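Local coordinates for putative nucleoprotein (Infectious salmon anemia virus, PDB 4EWC) that encapsidates the negative-strand viral RNA, shielding it from nucleases and forming the ribonucleoprotein that serves as template for transcription and replication, at residues 285-296 and 312-323; 385-393 and 447-455. All coordinates share one frame; numbering follows the deposited sequence.

Contact 1 (285-296 and 312-323)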
ATOM      1  N   ASN A 285      26.974 -15.457  -4.889  1.00 62.74           N
ATOM      2  CA  ASN A 285      27.835 -15.528  -3.717  1.00 60.70           C
ATOM      3  C   ASN A 285      27.261 -16.449  -2.650  1.00 59.44           C
ATOM      4  O   ASN A 285      27.826 -16.589  -1.571  1.00 56.16           O
ATOM      5  CB  ASN A 285      28.104 -14.133  -3.155  1.00 63.19           C
ATOM      6  CG  ASN A 285      29.083 -13.345  -4.005  1.00 63.81           C
ATOM      7  OD1 ASN A 285      30.237 -13.141  -3.616  1.00 65.05           O
ATOM      8  ND2 ASN A 285      28.632 -12.907  -5.182  1.00 60.50           N
ATOM      9  N   GLY A 286      26.133 -17.077  -2.965  1.00 59.05           N
ATOM     10  CA  GLY A 286      25.549 -18.057  -2.082  1.00 60.05           C
ATOM     11  C   GLY A 286      24.715 -17.462  -0.973  1.00 61.39           C
ATOM     12  O   GLY A 286      24.545 -18.073   0.088  1.00 61.05           O
ATOM     13  N   PHE A 287      24.192 -16.263  -1.211  1.00 59.26           N
ATOM     14  CA  PHE A 287      23.266 -15.652  -0.268  1.00 52.86           C
ATOM     15  C   PHE A 287      21.867 -15.796  -0.812  1.00 51.05           C
ATOM     16  O   PHE A 287      21.638 -15.733  -2.031  1.00 47.94           O
ATOM     17  CB  PHE A 287      23.576 -14.182  -0.068  1.00 51.07           C
ATOM     18  CG  PHE A 287      24.824 -13.928   0.734  1.00 55.85           C
ATOM     19  CD1 PHE A 287      26.072 -14.131   0.177  1.00 53.84           C
ATOM     20  CD2 PHE A 287      24.748 -13.458   2.038  1.00 48.90           C
ATOM     21  CE1 PHE A 287      27.204 -13.891   0.906  1.00 56.08           C
ATOM     22  CE2 PHE A 287      25.888 -13.211   2.763  1.00 48.00           C
ATOM     23  CZ  PHE A 287      27.116 -13.427   2.203  1.00 52.02           C
ATOM     24  N   ASN A 288      20.931 -16.014   0.099  1.00 47.90           N
ATOM     25  CA  ASN A 288      19.536 -16.020  -0.265  1.00 47.14           C
ATOM     26  C   ASN A 288      19.178 -14.691  -0.934  1.00 51.23           C
ATOM     27  O   ASN A 288      19.570 -13.617  -0.467  1.00 49.05           O
ATOM     28  CB  ASN A 288      18.678 -16.213   0.973  1.00 48.68           C
ATOM     29  CG  ASN A 288      17.238 -16.490   0.631  1.00 57.49           C
ATOM     30  OD1 ASN A 288      16.532 -15.631   0.075  1.00 53.18           O
ATOM     31  ND2 ASN A 288      16.778 -17.694   0.969  1.00 59.74           N
ATOM     32  N   ALA A 289      18.434 -14.763  -2.025  1.00 50.16           N
ATOM     33  CA  ALA A 289      17.995 -13.561  -2.732  1.00 50.34           C
ATOM     34  C   ALA A 289      17.307 -12.501  -1.849  1.00 47.13           C
ATOM     35  O   ALA A 289      17.353 -11.327  -2.159  1.00 47.18           O
ATOM     36  CB  ALA A 289      17.079 -13.952  -3.902  1.00 50.34           C
ATOM     37  N   SER A 290      16.673 -12.918  -0.758  1.00 48.08           N
ATOM     38  CA  SER A 290      15.985 -11.987   0.137  1.00 48.54           C
ATOM     39  C   SER A 290      16.929 -10.948   0.765  1.00 46.99           C
ATOM     40  O   SER A 290      16.509  -9.850   1.116  1.00 48.47           O
ATOM     41  CB  SER A 290      15.235 -12.731   1.246  1.00 49.07           C
ATOM     42  OG  SER A 290      14.275 -13.629   0.720  1.00 52.69           O
ATOM     43  N   TYR A 291      18.203 -11.308   0.886  1.00 44.75           N
ATOM     44  CA  TYR A 291      19.231 -10.433   1.422  1.00 45.14           C
ATOM     45  C   TYR A 291      19.699  -9.372   0.444  1.00 48.17           C
ATOM     46  O   TYR A 291      20.673  -8.664   0.710  1.00 48.91           O
ATOM     47  CB  TYR A 291      20.446 -11.255   1.863  1.00 49.37           C
ATOM     48  CG  TYR A 291      20.103 -12.278   2.903  1.00 47.45           C
ATOM     49  CD1 TYR A 291      19.249 -11.956   3.952  1.00 43.85           C
ATOM     50  CD2 TYR A 291      20.601 -13.573   2.822  1.00 49.78           C
ATOM     51  CE1 TYR A 291      18.913 -12.879   4.889  1.00 50.08           C
ATOM     52  CE2 TYR A 291      20.264 -14.519   3.763  1.00 49.34           C
ATOM     53  CZ  TYR A 291      19.421 -14.169   4.795  1.00 52.72           C
ATOM     54  OH  TYR A 291      19.087 -15.104   5.740  1.00 50.80           O
ATOM     55  N   THR A 292      19.027  -9.264  -0.698  1.00 50.45           N
ATOM     56  CA  THR A 292      19.407  -8.269  -1.704  1.00 46.49           C
ATOM     57  C   THR A 292      19.204  -6.872  -1.142  1.00 44.18           C
ATOM     58  O   THR A 292      19.993  -5.975  -1.406  1.00 45.23           O
ATOM     59  CB  THR A 292      18.615  -8.436  -3.002  1.00 51.07           C
ATOM     60  OG1 THR A 292      18.803  -9.770  -3.496  1.00 55.78           O
ATOM     61  CG2 THR A 292      19.090  -7.432  -4.072  1.00 45.60           C
ATOM     62  N   THR A 293      18.169  -6.707  -0.322  1.00 48.79           N
ATOM     63  CA  THR A 293      17.893  -5.415   0.300  1.00 44.19           C
ATOM     64  C   THR A 293      19.053  -4.904   1.159  1.00 41.83           C
ATOM     65  O   THR A 293      19.117  -3.725   1.482  1.00 48.34           O
ATOM     66  CB  THR A 293      16.567  -5.414   1.109  1.00 47.88           C
ATOM     67  OG1 THR A 293      16.692  -6.238   2.273  1.00 47.71           O
ATOM     68  CG2 THR A 293      15.402  -5.917   0.237  1.00 48.29           C
ATOM     69  N   LEU A 294      19.989  -5.782   1.489  1.00 42.58           N
ATOM     70  CA  LEU A 294      21.172  -5.387   2.233  1.00 40.71           C
ATOM     71  C   LEU A 294      22.327  -4.962   1.334  1.00 42.01           C
ATOM     72  O   LEU A 294      23.438  -4.721   1.823  1.00 41.01           O
ATOM     73  CB  LEU A 294      21.637  -6.521   3.144  1.00 42.84           C
ATOM     74  CG  LEU A 294      20.559  -7.067   4.080  1.00 44.95           C
ATOM     75  CD1 LEU A 294      21.101  -8.273   4.835  1.00 40.79           C
ATOM     76  CD2 LEU A 294      20.033  -5.982   5.012  1.00 38.60           C
ATOM     77  N   ALA A 295      22.067  -4.852   0.031  1.00 41.77           N
ATOM     78  CA  ALA A 295      23.126  -4.526  -0.915  1.00 41.87           C
ATOM     79  C   ALA A 295      23.000  -3.132  -1.535  1.00 44.65           C
ATOM     80  O   ALA A 295      23.551  -2.898  -2.613  1.00 47.27           O
ATOM     81  CB  ALA A 295      23.199  -5.573  -2.001  1.00 38.94           C
ATOM     82  N   GLU A 296      22.295  -2.212  -0.874  1.00 40.33           N
ATOM     83  CA  GLU A 296      22.161  -0.862  -1.411  1.00 44.30           C
ATOM     84  C   GLU A 296      23.532  -0.232  -1.688  1.00 46.10           C
ATOM     85  O   GLU A 296      24.462  -0.407  -0.919  1.00 47.21           O
ATOM     86  CB  GLU A 296      21.303   0.036  -0.504  1.00 43.11           C
ATOM     87  CG  GLU A 296      22.017   0.631   0.696  1.00 42.80           C
ATOM     88  CD  GLU A 296      21.050   1.206   1.722  1.00 47.27           C
ATOM     89  OE1 GLU A 296      20.916   2.463   1.837  1.00 42.01           O
ATOM     90  OE2 GLU A 296      20.410   0.377   2.409  1.00 42.74           O
ATOM     91  N   GLY A 312      27.192   2.155   1.891  1.00 50.40           N
ATOM     92  CA  GLY A 312      27.395   0.982   1.080  1.00 46.20           C
ATOM     93  C   GLY A 312      26.552  -0.250   1.320  1.00 53.90           C
ATOM     94  O   GLY A 312      26.505  -1.118   0.455  1.00 63.13           O
ATOM     95  N   GLY A 313      25.895  -0.387   2.461  1.00 51.44           N
ATOM     96  CA  GLY A 313      25.027  -1.556   2.628  1.00 48.50           C
ATOM     97  C   GLY A 313      25.775  -2.800   3.105  1.00 49.28           C
ATOM     98  O   GLY A 313      26.729  -3.250   2.468  1.00 44.67           O
ATOM     99  N   VAL A 314      25.312  -3.361   4.218  1.00 44.77           N
ATOM    100  CA  VAL A 314      26.068  -4.349   4.975  1.00 45.46           C
ATOM    101  C   VAL A 314      26.467  -5.631   4.211  1.00 49.78           C
ATOM    102  O   VAL A 314      27.486  -6.250   4.537  1.00 45.97           O
ATOM    103  CB  VAL A 314      25.380  -4.644   6.356  1.00 43.47           C
ATOM    104  CG1 VAL A 314      24.227  -5.610   6.210  1.00 45.05           C
ATOM    105  CG2 VAL A 314      26.386  -5.095   7.397  1.00 39.14           C
ATOM    106  N   ALA A 315      25.700  -5.989   3.177  1.00 47.73           N
ATOM    107  CA  ALA A 315      25.983  -7.182   2.370  1.00 48.53           C
ATOM    108  C   ALA A 315      27.408  -7.221   1.818  1.00 52.89           C
ATOM    109  O   ALA A 315      27.973  -8.293   1.592  1.00 54.88           O
ATOM    110  CB  ALA A 315      24.977  -7.341   1.237  1.00 40.70           C
ATOM    111  N   LEU A 316      27.987  -6.050   1.598  1.00 49.41           N
ATOM    112  CA  LEU A 316      29.341  -5.963   1.078  1.00 51.00           C
ATOM    113  C   LEU A 316      30.343  -6.541   2.059  1.00 55.85           C
ATOM    114  O   LEU A 316      31.247  -7.282   1.663  1.00 60.42           O
ATOM    115  CB  LEU A 316      29.697  -4.508   0.756  1.00 55.00           C
ATOM    116  CG  LEU A 316      28.915  -3.826  -0.368  1.00 55.99           C
ATOM    117  CD1 LEU A 316      29.428  -2.423  -0.541  1.00 53.24           C
ATOM    118  CD2 LEU A 316      29.021  -4.603  -1.681  1.00 50.81           C
ATOM    119  N   ASP A 317      30.177  -6.204   3.339  1.00 53.82           N
ATOM    120  CA  ASP A 317      31.083  -6.685   4.385  1.00 54.69           C
ATOM    121  C   ASP A 317      30.896  -8.168   4.642  1.00 52.94           C
ATOM    122  O   ASP A 317      31.852  -8.860   4.909  1.00 54.94           O
ATOM    123  CB  ASP A 317      30.838  -5.962   5.706  1.00 56.33           C
ATOM    124  CG  ASP A 317      31.101  -4.479   5.627  1.00 59.24           C
ATOM    125  OD1 ASP A 317      32.029  -4.054   4.905  1.00 64.18           O
ATOM    126  OD2 ASP A 317      30.365  -3.736   6.300  1.00 65.03           O
ATOM    127  N   LEU A 318      29.654  -8.635   4.574  1.00 52.92           N
ATOM    128  CA  LEU A 318      29.335  -9.991   4.959  1.00 52.55           C
ATOM    129  C   LEU A 318      29.861 -10.938   3.907  1.00 58.86           C
ATOM    130  O   LEU A 318      30.363 -12.019   4.216  1.00 60.55           O
ATOM    131  CB  LEU A 318      27.825 -10.180   5.133  1.00 52.49           C
ATOM    132  CG  LEU A 318      27.099  -9.263   6.124  1.00 52.97           C
ATOM    133  CD1 LEU A 318      25.598  -9.435   6.026  1.00 56.49           C
ATOM    134  CD2 LEU A 318      27.573  -9.510   7.528  1.00 51.89           C
HETATM  135  N   MSE A 319      29.727 -10.529   2.653  1.00 59.98           N
HETATM  136  CA  MSE A 319      30.170 -11.342   1.536  1.00 58.88           C
HETATM  137  C   MSE A 319      31.682 -11.422   1.596  1.00 60.24           C
HETATM  138  O   MSE A 319      32.280 -12.452   1.283  1.00 60.91           O
HETATM  139  CB  MSE A 319      29.753 -10.701   0.219  1.00 58.81           C
HETATM  140  CG  MSE A 319      28.308 -10.873  -0.157  1.00 59.72           C
HETATM  141 SE   MSE A 319      27.950  -9.696  -1.680  0.70 63.59          SE
HETATM  142  CE  MSE A 319      29.566 -10.113  -2.686  1.00 68.19           C
ATOM    143  N   GLY A 320      32.294 -10.312   1.987  1.00 56.07           N
ATOM    144  CA  GLY A 320      33.730 -10.271   2.166  1.00 63.04           C
ATOM    145  C   GLY A 320      34.161 -11.261   3.242  1.00 66.37           C
ATOM    146  O   GLY A 320      35.190 -11.927   3.110  1.00 66.28           O
HETATM  147  N   MSE A 321      33.356 -11.354   4.301  1.00 63.10           N
HETATM  148  CA  MSE A 321      33.626 -12.233   5.428  1.00 62.32           C
HETATM  149  C   MSE A 321      33.452 -13.702   5.060  1.00 66.46           C
HETATM  150  O   MSE A 321      34.193 -14.553   5.546  1.00 67.69           O
HETATM  151  CB  MSE A 321      32.736 -11.892   6.626  1.00 56.24           C
HETATM  152  CG  MSE A 321      33.249 -10.761   7.482  1.00 58.78           C
HETATM  153 SE   MSE A 321      32.052 -10.249   8.956  0.65 55.58          SE
HETATM  154  CE  MSE A 321      32.211 -11.906  10.003  1.00 66.12           C
ATOM    155  N   LYS A 322      32.473 -14.001   4.213  1.00 63.58           N
ATOM    156  CA  LYS A 322      32.201 -15.383   3.807  1.00 67.86           C
ATOM    157  C   LYS A 322      33.279 -15.864   2.841  1.00 74.11           C
ATOM    158  O   LYS A 322      33.734 -17.009   2.915  1.00 75.29           O
ATOM    159  CB  LYS A 322      30.804 -15.486   3.169  1.00 61.54           C
ATOM    160  CG  LYS A 322      30.436 -16.838   2.607  1.00 59.93           C
ATOM    161  CD  LYS A 322      29.099 -16.778   1.874  1.00 57.50           C
ATOM    162  CE  LYS A 322      28.615 -18.159   1.494  1.00 57.52           C
ATOM    163  NZ  LYS A 322      27.271 -18.138   0.852  1.00 66.27           N
ATOM    164  N   ARG A 323      33.682 -14.967   1.942  1.00 74.59           N
ATOM    165  CA  ARG A 323      34.647 -15.286   0.894  1.00 75.04           C
ATOM    166  C   ARG A 323      35.996 -15.608   1.503  1.00 78.54           C
ATOM    167  O   ARG A 323      36.662 -16.567   1.120  1.00 81.73           O
ATOM    168  CB  ARG A 323      34.788 -14.105  -0.052  1.00 75.76           C
ATOM    169  CG  ARG A 323      35.853 -14.272  -1.108  1.00 76.75           C
ATOM    170  CD  ARG A 323      36.019 -12.985  -1.912  1.00 89.71           C
ATOM    171  NE  ARG A 323      34.735 -12.412  -2.319  1.00 90.32           N
ATOM    172  CZ  ARG A 323      34.017 -12.825  -3.366  1.00 96.03           C
ATOM    173  NH1 ARG A 323      34.446 -13.829  -4.125  1.00 90.05           N
ATOM    174  NH2 ARG A 323      32.860 -12.236  -3.655  1.00 86.84           N
TER

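Contact 2 (385-393 and 447-455)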
ATOM      1  N   ARG A 385      23.750   0.388  10.355  1.00 49.31           N
ATOM      2  CA  ARG A 385      23.894   1.848  10.313  1.00 50.22           C
ATOM      3  C   ARG A 385      24.063   2.313   8.883  1.00 50.65           C
ATOM      4  O   ARG A 385      24.958   1.862   8.177  1.00 52.97           O
ATOM      5  CB  ARG A 385      25.082   2.317  11.146  1.00 50.64           C
ATOM      6  CG  ARG A 385      24.934   2.057  12.617  1.00 58.64           C
ATOM      7  CD  ARG A 385      26.180   2.454  13.384  1.00 54.36           C
ATOM      8  NE  ARG A 385      26.108   1.947  14.744  1.00 61.55           N
ATOM      9  CZ  ARG A 385      25.448   2.558  15.722  1.00 75.18           C
ATOM     10  NH1 ARG A 385      24.810   3.700  15.477  1.00 70.34           N
ATOM     11  NH2 ARG A 385      25.426   2.031  16.944  1.00 68.93           N
ATOM     12  N   THR A 386      23.198   3.220   8.462  1.00 45.99           N
ATOM     13  CA  THR A 386      23.192   3.665   7.080  1.00 45.43           C
ATOM     14  C   THR A 386      23.361   5.174   7.002  1.00 46.39           C
ATOM     15  O   THR A 386      22.644   5.919   7.648  1.00 42.97           O
ATOM     16  CB  THR A 386      21.874   3.293   6.383  1.00 41.34           C
ATOM     17  OG1 THR A 386      21.614   1.906   6.582  1.00 52.59           O
ATOM     18  CG2 THR A 386      21.954   3.581   4.893  1.00 42.53           C
ATOM     19  N   THR A 387      24.307   5.614   6.198  1.00 44.57           N
ATOM     20  CA  THR A 387      24.462   7.022   5.949  1.00 49.09           C
ATOM     21  C   THR A 387      24.057   7.305   4.502  1.00 45.40           C
ATOM     22  O   THR A 387      24.097   6.404   3.680  1.00 47.51           O
ATOM     23  CB  THR A 387      25.903   7.511   6.274  1.00 49.60           C
ATOM     24  OG1 THR A 387      26.027   8.888   5.922  1.00 55.57           O
ATOM     25  CG2 THR A 387      26.911   6.760   5.495  1.00 51.07           C
ATOM     26  N   LYS A 388      23.642   8.544   4.221  1.00 42.38           N
ATOM     27  CA  LYS A 388      23.125   8.974   2.910  1.00 42.09           C
ATOM     28  C   LYS A 388      22.693  10.432   2.988  1.00 42.48           C
ATOM     29  O   LYS A 388      22.539  10.985   4.076  1.00 42.52           O
ATOM     30  CB  LYS A 388      21.897   8.154   2.497  1.00 40.33           C
ATOM     31  CG  LYS A 388      20.688   8.449   3.370  1.00 37.63           C
ATOM     32  CD  LYS A 388      19.432   7.829   2.844  1.00 40.76           C
ATOM     33  CE  LYS A 388      19.402   6.317   3.032  1.00 38.47           C
ATOM     34  NZ  LYS A 388      18.265   5.692   2.307  1.00 39.42           N
ATOM     35  N   CYS A 389      22.480  11.055   1.829  1.00 43.80           N
ATOM     36  CA  CYS A 389      21.899  12.407   1.757  1.00 42.79           C
ATOM     37  C   CYS A 389      20.586  12.462   0.981  1.00 41.95           C
ATOM     38  O   CYS A 389      20.259  11.581   0.179  1.00 38.64           O
ATOM     39  CB  CYS A 389      22.879  13.411   1.163  1.00 39.71           C
ATOM     40  SG  CYS A 389      23.114  13.253  -0.588  1.00 39.18           S
ATOM     41  N   PHE A 390      19.843  13.530   1.228  1.00 39.86           N
ATOM     42  CA  PHE A 390      18.579  13.761   0.553  1.00 36.81           C
ATOM     43  C   PHE A 390      18.703  14.966  -0.386  1.00 43.25           C
ATOM     44  O   PHE A 390      18.594  16.128   0.041  1.00 44.20           O
ATOM     45  CB  PHE A 390      17.463  13.942   1.578  1.00 35.02           C
ATOM     46  CG  PHE A 390      17.318  12.771   2.499  1.00 43.32           C
ATOM     47  CD1 PHE A 390      16.863  11.543   2.020  1.00 45.05           C
ATOM     48  CD2 PHE A 390      17.683  12.866   3.839  1.00 45.66           C
ATOM     49  CE1 PHE A 390      16.751  10.446   2.864  1.00 39.48           C
ATOM     50  CE2 PHE A 390      17.571  11.770   4.682  1.00 42.85           C
ATOM     51  CZ  PHE A 390      17.105  10.565   4.192  1.00 40.26           C
ATOM     52  N   ILE A 391      18.972  14.705  -1.661  1.00 40.17           N
ATOM     53  CA  ILE A 391      19.110  15.800  -2.604  1.00 38.91           C
ATOM     54  C   ILE A 391      18.097  15.683  -3.712  1.00 38.53           C
ATOM     55  O   ILE A 391      17.691  14.575  -4.072  1.00 45.83           O
ATOM     56  CB  ILE A 391      20.534  15.907  -3.222  1.00 38.38           C
ATOM     57  CG1 ILE A 391      20.918  14.606  -3.941  1.00 34.87           C
ATOM     58  CG2 ILE A 391      21.540  16.382  -2.182  1.00 33.73           C
ATOM     59  CD1 ILE A 391      22.246  14.691  -4.703  1.00 34.94           C
ATOM     60  N   PRO A 392      17.688  16.835  -4.275  1.00 44.10           N
ATOM     61  CA  PRO A 392      16.802  16.870  -5.454  1.00 44.39           C
ATOM     62  C   PRO A 392      17.520  16.282  -6.654  1.00 38.82           C
ATOM     63  O   PRO A 392      18.729  16.058  -6.579  1.00 43.36           O
ATOM     64  CB  PRO A 392      16.598  18.376  -5.671  1.00 45.54           C
ATOM     65  CG  PRO A 392      17.859  19.007  -5.117  1.00 39.39           C
ATOM     66  CD  PRO A 392      18.158  18.191  -3.906  1.00 42.33           C
ATOM     67  N   PRO A 393      16.803  16.016  -7.734  1.00 36.57           N
ATOM     68  CA  PRO A 393      17.451  15.617  -8.990  1.00 39.02           C
ATOM     69  C   PRO A 393      18.590  16.555  -9.393  1.00 42.21           C
ATOM     70  O   PRO A 393      18.508  17.782  -9.212  1.00 43.70           O
ATOM     71  CB  PRO A 393      16.322  15.729 -10.017  1.00 39.72           C
ATOM     72  CG  PRO A 393      15.105  15.389  -9.218  1.00 46.98           C
ATOM     73  CD  PRO A 393      15.348  15.868  -7.789  1.00 43.22           C
ATOM     74  N   VAL A 447      13.239   7.258  -5.929  1.00 44.93           N
ATOM     75  CA  VAL A 447      14.293   6.379  -5.455  1.00 44.45           C
ATOM     76  C   VAL A 447      15.614   7.140  -5.159  1.00 44.89           C
ATOM     77  O   VAL A 447      16.229   6.918  -4.133  1.00 46.14           O
ATOM     78  CB  VAL A 447      14.454   5.157  -6.393  1.00 39.29           C
ATOM     79  CG1 VAL A 447      15.860   4.568  -6.333  1.00 40.21           C
ATOM     80  CG2 VAL A 447      13.406   4.113  -6.053  1.00 34.79           C
ATOM     81  N   SER A 448      16.029   8.057  -6.020  1.00 40.68           N
ATOM     82  CA  SER A 448      17.216   8.840  -5.722  1.00 39.33           C
ATOM     83  C   SER A 448      17.038   9.817  -4.540  1.00 46.28           C
ATOM     84  O   SER A 448      17.962  10.015  -3.708  1.00 39.92           O
ATOM     85  CB  SER A 448      17.731   9.550  -6.962  1.00 41.87           C
ATOM     86  OG  SER A 448      18.285   8.588  -7.864  1.00 55.81           O
HETATM   87  N   MSE A 449      15.850  10.404  -4.435  1.00 41.53           N
HETATM   88  CA  MSE A 449      15.573  11.281  -3.300  1.00 37.87           C
HETATM   89  C   MSE A 449      15.768  10.599  -1.942  1.00 43.24           C
HETATM   90  O   MSE A 449      16.294  11.204  -1.012  1.00 45.43           O
HETATM   91  CB  MSE A 449      14.211  11.943  -3.412  1.00 35.31           C
HETATM   92  CG  MSE A 449      14.193  13.034  -4.468  1.00 48.86           C
HETATM   93 SE   MSE A 449      12.467  13.953  -4.471  0.63 52.28          SE
HETATM   94  CE  MSE A 449      13.007  15.217  -3.074  1.00 40.83           C
ATOM     95  N   VAL A 450      15.360   9.338  -1.837  1.00 42.92           N
ATOM     96  CA  VAL A 450      15.545   8.598  -0.609  1.00 40.44           C
ATOM     97  C   VAL A 450      16.795   7.742  -0.689  1.00 40.30           C
ATOM     98  O   VAL A 450      17.131   7.019   0.262  1.00 36.12           O
ATOM     99  CB  VAL A 450      14.315   7.756  -0.273  1.00 46.64           C
ATOM    100  CG1 VAL A 450      13.102   8.679  -0.101  1.00 37.57           C
ATOM    101  CG2 VAL A 450      14.085   6.667  -1.356  1.00 38.47           C
ATOM    102  N   ALA A 451      17.491   7.858  -1.823  1.00 40.72           N
ATOM    103  CA  ALA A 451      18.789   7.200  -2.028  1.00 43.15           C
ATOM    104  C   ALA A 451      18.783   5.700  -1.748  1.00 41.79           C
ATOM    105  O   ALA A 451      19.742   5.171  -1.189  1.00 43.55           O
ATOM    106  CB  ALA A 451      19.866   7.873  -1.176  1.00 37.10           C
ATOM    107  N   THR A 452      17.709   5.021  -2.136  1.00 41.05           N
ATOM    108  CA  THR A 452      17.643   3.567  -1.958  1.00 44.02           C
ATOM    109  C   THR A 452      16.542   2.900  -2.761  1.00 44.17           C
ATOM    110  O   THR A 452      15.392   3.320  -2.724  1.00 49.45           O
ATOM    111  CB  THR A 452      17.508   3.152  -0.462  1.00 43.92           C
ATOM    112  OG1 THR A 452      17.598   1.723  -0.360  1.00 42.50           O
ATOM    113  CG2 THR A 452      16.189   3.674   0.175  1.00 36.12           C
ATOM    114  N   ALA A 453      16.888   1.841  -3.481  1.00 43.95           N
ATOM    115  CA  ALA A 453      15.860   1.079  -4.203  1.00 42.04           C
ATOM    116  C   ALA A 453      15.005   0.233  -3.261  1.00 41.82           C
ATOM    117  O   ALA A 453      14.014  -0.345  -3.683  1.00 40.31           O
ATOM    118  CB  ALA A 453      16.480   0.204  -5.301  1.00 38.49           C
ATOM    119  N   PHE A 454      15.373   0.165  -1.990  1.00 41.12           N
ATOM    120  CA  PHE A 454      14.732  -0.791  -1.100  1.00 38.78           C
ATOM    121  C   PHE A 454      13.774  -0.149  -0.133  1.00 38.85           C
ATOM    122  O   PHE A 454      13.381  -0.760   0.866  1.00 37.16           O
ATOM    123  CB  PHE A 454      15.793  -1.636  -0.386  1.00 37.00           C
ATOM    124  CG  PHE A 454      16.757  -2.265  -1.336  1.00 42.06           C
ATOM    125  CD1 PHE A 454      16.303  -3.170  -2.285  1.00 39.83           C
ATOM    126  CD2 PHE A 454      18.089  -1.904  -1.347  1.00 40.65           C
ATOM    127  CE1 PHE A 454      17.162  -3.724  -3.187  1.00 39.17           C
ATOM    128  CE2 PHE A 454      18.958  -2.467  -2.270  1.00 42.16           C
ATOM    129  CZ  PHE A 454      18.489  -3.379  -3.185  1.00 38.92           C
ATOM    130  N   CYS A 455      13.388   1.085  -0.453  1.00 42.40           N
ATOM    131  CA  CYS A 455      12.501   1.869   0.407  1.00 41.31           C
ATOM    132  C   CYS A 455      11.085   1.361   0.262  1.00 41.78           C
ATOM    133  O   CYS A 455      10.724   0.822  -0.768  1.00 44.48           O
ATOM    134  CB  CYS A 455      12.537   3.339   0.026  1.00 44.40           C
ATOM    135  SG  CYS A 455      11.432   4.398   0.999  1.00 43.78           S
TER
HETATM  136  O   HOH W   1      19.213  11.860  -1.991  1.00 40.02           O

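Contact 1 (285-296 and 312-323)
K322 is stretched to full length, its CG anti to the backbone N (chi1 175°) and every later torsion near 180°, while F287 holds its CG anti to the carbonyl carbon (chi1 -72°); together these torsions lay the lysine chain along the phenylalanine in the opposite direction. K322 CD passes 3.6 Å from F287 CE1, and NZ goes on to the backbone just after helix 279-284. There it donates a 2.9 Å hydrogen bond to N285 O, in the carbonyl plane and on a lone pair. The Schellman motif that ends this helix turns at G286, whose positive phi suits glycine. A lysine on one helix thus donates to a carbonyl just after the end of another, where its positive charge probably suits the C-terminal end of helix 279-284. From the preceding turn of helix 315-326, selenomethionine M319 sets its CG 3.4 Å from F287 CE1, and its SE lies 5.5 Å from the ring centroid in an oblique Met-aromatic contact. Its chain bends at chi3, bringing CE across the N285 amide, whose ND2 is held by M281 O. The segments meet again where L294 faces A315. A315 N donates to L294 O at 2.9 Å, and A315 CB packs 3.9 Å from L294 CB. G313 sits against the same turn, its CA 5.0 Å from A295 CA. The contact belongs to the helical-bundle region: helix 369-381 lies against L294 and L318, M282 of helix 279-284 touches M319, helix 334-346 meets D317 and M321, and W514 of the second subunit packs on the 3-10 segment 289-294.

Contact 2 (385-393 and 447-455)
K388 reaches across to the Schellman motif that ends helix 438-449, where A451 has positive phi and T452 N bonds back to V447 O. From CB the lysine sends CG between its backbone N and carbonyl carbon (chi1 69°), and the chain bends at chi3 (73°). CD packs 4.0 Å from A451 CB; CE passes 3.7 Å from V450 O; NZ ends 2.7 Å from V450 O in a hydrogen bond that comes in almost straight on the carbonyl, with a C=O...N angle of 170°. The same NZ is also bonded to S521 O of the second subunit, so one buried ammonium group joins the helix end to the neighbouring chain. T452 CG2 lies beside it. Within the strand-like but irregular 385-393, residues 388-391 run roughly antiparallel to 449-452, the two end-to-end directions 151° apart. Two residues on from K388, F390 turns its ring edge to the helix, with M449 O in the ring plane, and selenomethionine M449 sets its CG against I391 O. S267 of helix 253-269 touches both C389 and A451, and C423 of helix 417-425 meets M449. Between the backbones a water accepts from I391 N at 2.9 Å and lies 2.8 Å from S448 O.

Both contacts are largely buried, contact 2 wholly so and nearer the centre of the chain, whereas contact 1 runs out to partly exposed N285 and K322 and exposed R323 at one end. Each has a lysine giving its ammonium group to a carbonyl around a helix terminus. In contact 1 the donor stands on a helix, and the contact buries about twice the surface, with a Met-aromatic contact and several apolar side-chain pairs; in contact 2 it comes from an irregular segment, and a water helps join the backbones. Their centres are about 19 Å apart, yet they touch: E296 OE1 lies 3.4 Å from T386 CG2, and the F454 ring packs against the T292-E296 backbone. The second subunit reaches both.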